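Local coordinates for protein uric acid oxidase (Arthrobacter globiformis, PDB 1VAY) that catalyses the oxidation of uric acid by molecular oxygen to 5-hydroxyisourate, which is then processed to (S)-allantoin, at residues 8-13 / 53-58; 152-157 / 166-171. One frame throughout, in Å; residues are numbered along the deposited sequence.

From the N terminus, contact 1 comes first: strand 3-21 carries residues 8-13, the chain turns back through strand 28-40 and the short helix 43-47, and residues 53-58 close this loop where helix 57-69 begins. Contact 2 opens only after contact 1 has closed, so the two follow in series and neither nest nor cross. It pinches together a shorter excursion between strands 133-147 and 172-182. Within the chain their centres lie about 50 Å apart, on opposite sides of its centre. Each faces the second subunit, and each supplies part of a urate site that the partner subunit helps to complete, with 8-azaxanthine bound in both.

Contact 1: residues 8-13 / 53-58; sequences NQYGKA and HVVATD. With AZA (8-azaxanthine), chain L.
Tyr10 to Lys12 of strand 3-21 run nearly alongside residues 53-58, their end-to-end directions 22° apart, and come closest where the CA atoms of Gly11 and Thr57 lie 4.8 Å apart. Tyr10 reaches over with its hydroxyl, OH donating to Val55 O at 2.8 Å from above the carbonyl plane, while CE2 of its ring rests on Val54 CG1 at 3.6 Å. Phe42 meets the same ring edge-to-face. With CG wedged between the backbone N and the carbonyl carbon (chi1 83°), the ring hangs toward the loop.

The other end of the contact holds two members of the uricase charge relay, Lys12 and Thr57; the third, His241 of the second subunit, packs on Lys12. The Lys12 chain is bent at its second and third torsions, folding CE over Thr57 O and delivering NZ to Thr57 OG1 at 2.7 Å. The Thr57 methyl turns the other way, its CG2 3.1 Å from Gly11 O.

Ala56 is the N-cap residue of helix 57-69, and Thr57 N, in the first turn, donates to N7 of 8-azaxanthine at 2.7 Å, an almost straight bond (163°). Thr57 OG1 lies 3.1 Å from the ligand's N8, which places the threonine hydroxyl between lysine and inhibitor. Arg170 and Gln213 of the second subunit grip the inhibitor from across the interface.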
ATOM      1  N   ASN A   8       4.776 -23.995  16.019  1.00 26.80           N
ATOM      2  CA  ASN A   8       5.173 -22.640  16.356  1.00 25.03           C
ATOM      3  C   ASN A   8       6.549 -22.349  15.786  1.00 23.86           C
ATOM      4  O   ASN A   8       7.332 -23.265  15.530  1.00 21.41           O
ATOM      5  CB  ASN A   8       5.176 -22.444  17.879  1.00 25.54           C
ATOM      6  CG  ASN A   8       6.248 -23.263  18.581  1.00 26.70           C
ATOM      7  OD1 ASN A   8       7.415 -22.870  18.642  1.00 27.21           O
ATOM      8  ND2 ASN A   8       5.853 -24.412  19.112  1.00 27.24           N
ATOM      9  N   GLN A   9       6.822 -21.067  15.567  1.00 24.11           N
ATOM     10  CA  GLN A   9       8.105 -20.615  15.037  1.00 24.33           C
ATOM     11  C   GLN A   9       8.214 -19.130  15.335  1.00 24.52           C
ATOM     12  O   GLN A   9       7.202 -18.450  15.509  1.00 25.22           O
ATOM     13  CB  GLN A   9       8.200 -20.867  13.526  1.00 25.72           C
ATOM     14  CG  GLN A   9       7.138 -20.173  12.684  1.00 25.53           C
ATOM     15  CD  GLN A   9       7.166 -20.620  11.233  1.00 28.24           C
ATOM     16  OE1 GLN A   9       7.191 -21.813  10.942  1.00 28.98           O
ATOM     17  NE2 GLN A   9       7.148 -19.662  10.315  1.00 29.07           N
ATOM     18  N   TYR A  10       9.438 -18.627  15.406  1.00 23.96           N
ATOM     19  CA  TYR A  10       9.646 -17.220  15.710  1.00 22.03           C
ATOM     20  C   TYR A  10      11.021 -16.784  15.235  1.00 22.07           C
ATOM     21  O   TYR A  10      11.926 -17.615  15.077  1.00 20.02           O
ATOM     22  CB  TYR A  10       9.566 -16.988  17.216  1.00 22.57           C
ATOM     23  CG  TYR A  10      10.866 -17.302  17.914  1.00 23.00           C
ATOM     24  CD1 TYR A  10      11.348 -18.609  17.982  1.00 24.75           C
ATOM     25  CD2 TYR A  10      11.658 -16.280  18.434  1.00 25.75           C
ATOM     26  CE1 TYR A  10      12.592 -18.883  18.547  1.00 26.61           C
ATOM     27  CE2 TYR A  10      12.901 -16.540  18.995  1.00 25.39           C
ATOM     28  CZ  TYR A  10      13.364 -17.840  19.048  1.00 27.65           C
ATOM     29  OH  TYR A  10      14.610 -18.084  19.578  1.00 29.55           O
ATOM     30  N   GLY A  11      11.166 -15.473  15.046  1.00 20.19           N
ATOM     31  CA  GLY A  11      12.416 -14.886  14.607  1.00 19.28           C
ATOM     32  C   GLY A  11      12.233 -13.407  14.300  1.00 22.13           C
ATOM     33  O   GLY A  11      11.317 -12.755  14.821  1.00 21.73           O
ATOM     34  N   LYS A  12      13.117 -12.864  13.469  1.00 20.16           N
ATOM     35  CA  LYS A  12      13.025 -11.469  13.079  1.00 21.40           C
ATOM     36  C   LYS A  12      12.666 -11.433  11.601  1.00 21.36           C
ATOM     37  O   LYS A  12      13.344 -12.055  10.782  1.00 22.04           O
ATOM     38  CB  LYS A  12      14.357 -10.751  13.286  1.00 22.02           C
ATOM     39  CG  LYS A  12      14.265  -9.249  13.048  1.00 21.46           C
ATOM     40  CD  LYS A  12      13.657  -8.548  14.252  1.00 21.81           C
ATOM     41  CE  LYS A  12      14.653  -8.507  15.411  1.00 20.77           C
ATOM     42  NZ  LYS A  12      14.088  -7.932  16.666  1.00 22.13           N
ATOM     43  N   ALA A  13      11.607 -10.703  11.260  1.00 19.87           N
ATOM     44  CA  ALA A  13      11.172 -10.605   9.869  1.00 20.05           C
ATOM     45  C   ALA A  13      11.566  -9.291   9.197  1.00 20.42           C
ATOM     46  O   ALA A  13      11.668  -8.254   9.846  1.00 21.46           O
ATOM     47  CB  ALA A  13       9.658 -10.800   9.786  1.00 17.84           C
ATOM     48  N   HIS A  53      15.606 -20.824  26.181  1.00 26.88           N
ATOM     49  CA  HIS A  53      15.745 -21.329  24.818  1.00 27.98           C
ATOM     50  C   HIS A  53      15.569 -20.269  23.728  1.00 27.38           C
ATOM     51  O   HIS A  53      15.897 -20.507  22.567  1.00 28.14           O
ATOM     52  CB  HIS A  53      14.725 -22.445  24.579  1.00 30.24           C
ATOM     53  CG  HIS A  53      15.093 -23.751  25.208  1.00 31.95           C
ATOM     54  ND1 HIS A  53      16.012 -23.855  26.229  1.00 34.02           N
ATOM     55  CD2 HIS A  53      14.652 -25.008  24.970  1.00 33.25           C
ATOM     56  CE1 HIS A  53      16.123 -25.120  26.592  1.00 33.71           C
ATOM     57  NE2 HIS A  53      15.308 -25.841  25.844  1.00 35.14           N
ATOM     58  N   VAL A  54      15.072 -19.099  24.099  1.00 26.40           N
ATOM     59  CA  VAL A  54      14.811 -18.053  23.119  1.00 25.31           C
ATOM     60  C   VAL A  54      15.999 -17.243  22.601  1.00 25.57           C
ATOM     61  O   VAL A  54      16.383 -16.246  23.204  1.00 28.18           O
ATOM     62  CB  VAL A  54      13.754 -17.065  23.663  1.00 24.72           C
ATOM     63  CG1 VAL A  54      13.179 -16.241  22.527  1.00 22.00           C
ATOM     64  CG2 VAL A  54      12.659 -17.831  24.393  1.00 24.02           C
ATOM     65  N   VAL A  55      16.582 -17.673  21.485  1.00 24.78           N
ATOM     66  CA  VAL A  55      17.676 -16.936  20.870  1.00 23.52           C
ATOM     67  C   VAL A  55      16.971 -15.677  20.349  1.00 22.59           C
ATOM     68  O   VAL A  55      16.174 -15.744  19.417  1.00 23.16           O
ATOM     69  CB  VAL A  55      18.292 -17.717  19.684  1.00 24.32           C
ATOM     70  CG1 VAL A  55      19.407 -16.897  19.041  1.00 24.67           C
ATOM     71  CG2 VAL A  55      18.832 -19.051  20.163  1.00 25.02           C
ATOM     72  N   ALA A  56      17.266 -14.536  20.958  1.00 23.45           N
ATOM     73  CA  ALA A  56      16.615 -13.270  20.611  1.00 23.33           C
ATOM     74  C   ALA A  56      16.427 -12.955  19.133  1.00 22.03           C
ATOM     75  O   ALA A  56      17.310 -13.194  18.310  1.00 22.24           O
ATOM     76  CB  ALA A  56      17.341 -12.115  21.292  1.00 23.01           C
ATOM     77  N   THR A  57      15.260 -12.410  18.797  1.00 21.23           N
ATOM     78  CA  THR A  57      15.002 -12.031  17.415  1.00 20.93           C
ATOM     79  C   THR A  57      16.051 -10.974  17.077  1.00 20.59           C
ATOM     80  O   THR A  57      16.528 -10.885  15.937  1.00 20.11           O
ATOM     81  CB  THR A  57      13.578 -11.443  17.229  1.00 20.83           C
ATOM     82  OG1 THR A  57      13.447 -10.225  17.973  1.00 21.64           O
ATOM     83  CG2 THR A  57      12.530 -12.438  17.701  1.00 19.32           C
ATOM     84  N   ASP A  58      16.431 -10.194  18.090  1.00 20.39           N
ATOM     85  CA  ASP A  58      17.440  -9.156  17.913  1.00 21.10           C
ATOM     86  C   ASP A  58      18.772  -9.805  17.534  1.00 21.22           C
ATOM     87  O   ASP A  58      19.478  -9.307  16.660  1.00 22.18           O
ATOM     88  CB  ASP A  58      17.611  -8.344  19.197  1.00 22.43           C
ATOM     89  CG  ASP A  58      18.470  -7.102  18.992  1.00 24.13           C
ATOM     90  OD1 ASP A  58      17.994  -6.144  18.343  1.00 23.55           O
ATOM     91  OD2 ASP A  58      19.623  -7.089  19.474  1.00 25.11           O
TER
HETATM   92  N1  AZA L1302      10.500 -12.547  22.371  1.00 32.03           N
HETATM   93  C2  AZA L1302      10.217 -11.286  22.840  1.00 32.74           C
HETATM   94  O2  AZA L1302       9.188 -11.055  23.436  1.00 31.11           O
HETATM   95  N3  AZA L1302      11.107 -10.282  22.623  1.00 31.28           N
HETATM   96  C4  AZA L1302      12.235 -10.528  21.973  1.00 30.99           C
HETATM   97  C5  AZA L1302      12.543 -11.779  21.496  1.00 32.97           C
HETATM   98  C6  AZA L1302      11.634 -12.909  21.684  1.00 34.11           C
HETATM   99  O6  AZA L1302      11.786 -14.073  21.307  1.00 34.04           O
HETATM  100  N7  AZA L1302      13.727 -11.711  20.895  1.00 34.22           N
HETATM  101  N8  AZA L1302      14.080 -10.416  21.038  1.00 31.94           N
HETATM  102  N9  AZA L1302      13.192  -9.660  21.693  1.00 31.60           N

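Contact 2: residues 152-157 / 166-171; sequences EFHGFP and ETTDRI. With AZA (8-azaxanthine), chain I.
The urate-binding loop between strands 133-147 and 172-182 is held by a single antiparallel bridge, in which Phe153 and Thr167 form a hydrogen-bonded pair. Phe153 N donates to Thr167 O at 3.0 Å, and Thr167 N returns a bond to Phe153 O. Farther along, Glu166 OE2 takes Gly155 N on its anti lone pair at 2.6 Å.

Phe153 CG stands anti to the backbone N (chi1 -170°), turning the ring away from the bridge to lie flat under 8-azaxanthine, whose N3 sits 3.3 Å above the ring plane. Phe153 CB meanwhile packs on one face of the Arg170 guanidinium. This pair forms a floor and a wall of the urate site, completed by Gln213 of the same chain and by Thr57 of the second subunit: Arg170 NH2 donates to the ligand's O2 at 2.9 Å, and a water joins NH2 to Glu152 O. A leucine in place of Phe153 would probably leave the flat ligand without the aromatic face it stacks on.

His154 NE2 donates to Glu152 OE1 at 2.8 Å; the oxygen lies near the imidazole plane but is met from above its own carboxylate plane, while Glu152 OE2 accepts from His208. Thr167 OG1 receives Asp169 N in an ST turn.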
ATOM      1  N   GLU A 152      -7.614 -16.677 -26.324  1.00 21.38           N
ATOM      2  CA  GLU A 152      -9.019 -16.990 -26.519  1.00 20.69           C
ATOM      3  C   GLU A 152      -9.585 -17.620 -25.252  1.00 21.89           C
ATOM      4  O   GLU A 152      -8.836 -18.048 -24.375  1.00 21.52           O
ATOM      5  CB  GLU A 152      -9.188 -17.990 -27.662  1.00 20.83           C
ATOM      6  CG  GLU A 152      -8.623 -17.556 -29.007  1.00 24.38           C
ATOM      7  CD  GLU A 152      -8.890 -18.583 -30.106  1.00 24.43           C
ATOM      8  OE1 GLU A 152     -10.043 -19.056 -30.213  1.00 24.42           O
ATOM      9  OE2 GLU A 152      -7.951 -18.911 -30.866  1.00 24.87           O
ATOM     10  N   PHE A 153     -10.914 -17.655 -25.165  1.00 22.35           N
ATOM     11  CA  PHE A 153     -11.619 -18.287 -24.056  1.00 24.53           C
ATOM     12  C   PHE A 153     -13.041 -18.598 -24.488  1.00 24.26           C
ATOM     13  O   PHE A 153     -13.903 -17.714 -24.535  1.00 23.93           O
ATOM     14  CB  PHE A 153     -11.666 -17.416 -22.796  1.00 24.35           C
ATOM     15  CG  PHE A 153     -12.170 -18.161 -21.579  1.00 25.84           C
ATOM     16  CD1 PHE A 153     -11.519 -19.315 -21.138  1.00 26.64           C
ATOM     17  CD2 PHE A 153     -13.303 -17.729 -20.890  1.00 27.15           C
ATOM     18  CE1 PHE A 153     -11.991 -20.032 -20.023  1.00 26.25           C
ATOM     19  CE2 PHE A 153     -13.785 -18.438 -19.773  1.00 26.35           C
ATOM     20  CZ  PHE A 153     -13.124 -19.592 -19.341  1.00 26.27           C
ATOM     21  N   HIS A 154     -13.278 -19.864 -24.799  1.00 23.85           N
ATOM     22  CA  HIS A 154     -14.588 -20.314 -25.241  1.00 24.63           C
ATOM     23  C   HIS A 154     -14.770 -21.794 -24.923  1.00 25.80           C
ATOM     24  O   HIS A 154     -13.815 -22.485 -24.562  1.00 25.23           O
ATOM     25  CB  HIS A 154     -14.737 -20.070 -26.749  1.00 23.34           C
ATOM     26  CG  HIS A 154     -13.557 -20.520 -27.557  1.00 22.25           C
ATOM     27  ND1 HIS A 154     -13.301 -21.847 -27.832  1.00 23.28           N
ATOM     28  CD2 HIS A 154     -12.563 -19.817 -28.150  1.00 22.33           C
ATOM     29  CE1 HIS A 154     -12.202 -21.942 -28.560  1.00 19.41           C
ATOM     30  NE2 HIS A 154     -11.734 -20.724 -28.768  1.00 20.75           N
ATOM     31  N   GLY A 155     -16.005 -22.271 -25.048  1.00 26.40           N
ATOM     32  CA  GLY A 155     -16.279 -23.669 -24.778  1.00 25.94           C
ATOM     33  C   GLY A 155     -16.575 -23.975 -23.322  1.00 25.27           C
ATOM     34  O   GLY A 155     -16.690 -25.139 -22.950  1.00 25.98           O
ATOM     35  N   PHE A 156     -16.692 -22.949 -22.488  1.00 24.16           N
ATOM     36  CA  PHE A 156     -16.994 -23.193 -21.083  1.00 25.81           C
ATOM     37  C   PHE A 156     -18.494 -23.431 -20.929  1.00 26.10           C
ATOM     38  O   PHE A 156     -19.284 -23.037 -21.789  1.00 27.49           O
ATOM     39  CB  PHE A 156     -16.554 -22.008 -20.218  1.00 24.30           C
ATOM     40  CG  PHE A 156     -17.031 -20.676 -20.722  1.00 20.69           C
ATOM     41  CD1 PHE A 156     -16.329 -20.004 -21.719  1.00 18.71           C
ATOM     42  CD2 PHE A 156     -18.192 -20.101 -20.214  1.00 18.56           C
ATOM     43  CE1 PHE A 156     -16.775 -18.776 -22.203  1.00 16.02           C
ATOM     44  CE2 PHE A 156     -18.648 -18.870 -20.692  1.00 18.17           C
ATOM     45  CZ  PHE A 156     -17.936 -18.209 -21.691  1.00 15.72           C
ATOM     46  N   PRO A 157     -18.902 -24.104 -19.847  1.00 27.56           N
ATOM     47  CA  PRO A 157     -20.314 -24.398 -19.584  1.00 28.58           C
ATOM     48  C   PRO A 157     -21.105 -23.120 -19.358  1.00 28.39           C
ATOM     49  O   PRO A 157     -20.596 -22.161 -18.787  1.00 30.93           O
ATOM     50  CB  PRO A 157     -20.265 -25.238 -18.312  1.00 29.64           C
ATOM     51  CG  PRO A 157     -18.910 -25.826 -18.326  1.00 28.82           C
ATOM     52  CD  PRO A 157     -18.050 -24.708 -18.812  1.00 28.26           C
ATOM     53  N   GLU A 166     -18.357 -15.949 -25.349  1.00 22.46           N
ATOM     54  CA  GLU A 166     -17.169 -16.600 -25.874  1.00 23.04           C
ATOM     55  C   GLU A 166     -16.382 -15.578 -26.680  1.00 24.06           C
ATOM     56  O   GLU A 166     -16.959 -14.660 -27.259  1.00 23.26           O
ATOM     57  CB  GLU A 166     -17.549 -17.760 -26.794  1.00 23.73           C
ATOM     58  CG  GLU A 166     -18.299 -18.887 -26.120  1.00 25.80           C
ATOM     59  CD  GLU A 166     -18.395 -20.111 -27.004  1.00 25.23           C
ATOM     60  OE1 GLU A 166     -19.183 -20.102 -27.969  1.00 26.62           O
ATOM     61  OE2 GLU A 166     -17.663 -21.086 -26.740  1.00 29.41           O
ATOM     62  N   THR A 167     -15.065 -15.738 -26.726  1.00 24.06           N
ATOM     63  CA  THR A 167     -14.235 -14.818 -27.485  1.00 23.60           C
ATOM     64  C   THR A 167     -13.025 -15.543 -28.057  1.00 23.75           C
ATOM     65  O   THR A 167     -12.524 -16.494 -27.454  1.00 22.60           O
ATOM     66  CB  THR A 167     -13.752 -13.648 -26.600  1.00 22.93           C
ATOM     67  OG1 THR A 167     -12.998 -12.725 -27.393  1.00 26.25           O
ATOM     68  CG2 THR A 167     -12.880 -14.156 -25.480  1.00 23.14           C
ATOM     69  N   THR A 168     -12.563 -15.100 -29.225  1.00 23.58           N
ATOM     70  CA  THR A 168     -11.390 -15.707 -29.849  1.00 23.52           C
ATOM     71  C   THR A 168     -10.277 -14.674 -29.972  1.00 23.45           C
ATOM     72  O   THR A 168      -9.260 -14.929 -30.605  1.00 23.00           O
ATOM     73  CB  THR A 168     -11.688 -16.250 -31.267  1.00 24.42           C
ATOM     74  OG1 THR A 168     -12.010 -15.157 -32.133  1.00 21.89           O
ATOM     75  CG2 THR A 168     -12.843 -17.255 -31.239  1.00 21.99           C
ATOM     76  N   ASP A 169     -10.475 -13.505 -29.370  1.00 23.00           N
ATOM     77  CA  ASP A 169      -9.467 -12.451 -29.419  1.00 22.09           C
ATOM     78  C   ASP A 169      -9.661 -11.565 -28.195  1.00 22.38           C
ATOM     79  O   ASP A 169     -10.650 -10.830 -28.092  1.00 23.41           O
ATOM     80  CB  ASP A 169      -9.619 -11.628 -30.706  1.00 19.84           C
ATOM     81  CG  ASP A 169      -8.366 -10.802 -31.040  1.00 22.07           C
ATOM     82  OD1 ASP A 169      -7.560 -10.495 -30.134  1.00 19.80           O
ATOM     83  OD2 ASP A 169      -8.196 -10.440 -32.223  1.00 23.28           O
ATOM     84  N   ARG A 170      -8.723 -11.647 -27.260  1.00 20.58           N
ATOM     85  CA  ARG A 170      -8.812 -10.859 -26.041  1.00 19.69           C
ATOM     86  C   ARG A 170      -7.417 -10.604 -25.475  1.00 20.68           C
ATOM     87  O   ARG A 170      -6.436 -11.218 -25.905  1.00 20.35           O
ATOM     88  CB  ARG A 170      -9.630 -11.609 -24.990  1.00 19.74           C
ATOM     89  CG  ARG A 170      -8.900 -12.830 -24.445  1.00 18.89           C
ATOM     90  CD  ARG A 170      -9.564 -13.414 -23.217  1.00 19.10           C
ATOM     91  NE  ARG A 170      -8.762 -14.503 -22.668  1.00 19.10           N
ATOM     92  CZ  ARG A 170      -9.063 -15.181 -21.566  1.00 19.41           C
ATOM     93  NH1 ARG A 170     -10.164 -14.896 -20.872  1.00 18.43           N
ATOM     94  NH2 ARG A 170      -8.255 -16.144 -21.152  1.00 17.91           N
ATOM     95  N   ILE A 171      -7.335  -9.694 -24.510  1.00 18.54           N
ATOM     96  CA  ILE A 171      -6.068  -9.393 -23.855  1.00 18.55           C
ATOM     97  C   ILE A 171      -5.892 -10.371 -22.703  1.00 18.75           C
ATOM     98  O   ILE A 171      -6.858 -10.724 -22.030  1.00 18.29           O
ATOM     99  CB  ILE A 171      -6.042  -7.944 -23.277  1.00 18.38           C
ATOM    100  CG1 ILE A 171      -5.723  -6.938 -24.389  1.00 18.33           C
ATOM    101  CG2 ILE A 171      -5.011  -7.835 -22.160  1.00 13.90           C
ATOM    102  CD1 ILE A 171      -5.550  -5.512 -23.910  1.00 16.02           C
TER
HETATM  103  N1  AZA I1304      -9.885 -18.904 -17.395  1.00 28.84           N
HETATM  104  C2  AZA I1304      -9.634 -18.027 -18.425  1.00 30.54           C
HETATM  105  O2  AZA I1304      -8.635 -18.127 -19.103  1.00 31.55           O
HETATM  106  N3  AZA I1304     -10.521 -17.029 -18.678  1.00 29.30           N
HETATM  107  C4  AZA I1304     -11.616 -16.916 -17.941  1.00 28.63           C
HETATM  108  C5  AZA I1304     -11.891 -17.780 -16.909  1.00 29.02           C
HETATM  109  C6  AZA I1304     -10.984 -18.875 -16.570  1.00 28.29           C
HETATM  110  O6  AZA I1304     -11.110 -19.711 -15.675  1.00 28.32           O
HETATM  111  N7  AZA I1304     -13.048 -17.412 -16.362  1.00 27.79           N
HETATM  112  N8  AZA I1304     -13.416 -16.341 -17.093  1.00 27.03           N
HETATM  113  N9  AZA I1304     -12.566 -16.006 -18.069  1.00 30.10           N
HETATM  114  O   HOH W   1      -6.630 -17.161 -23.022  1.00 19.54           O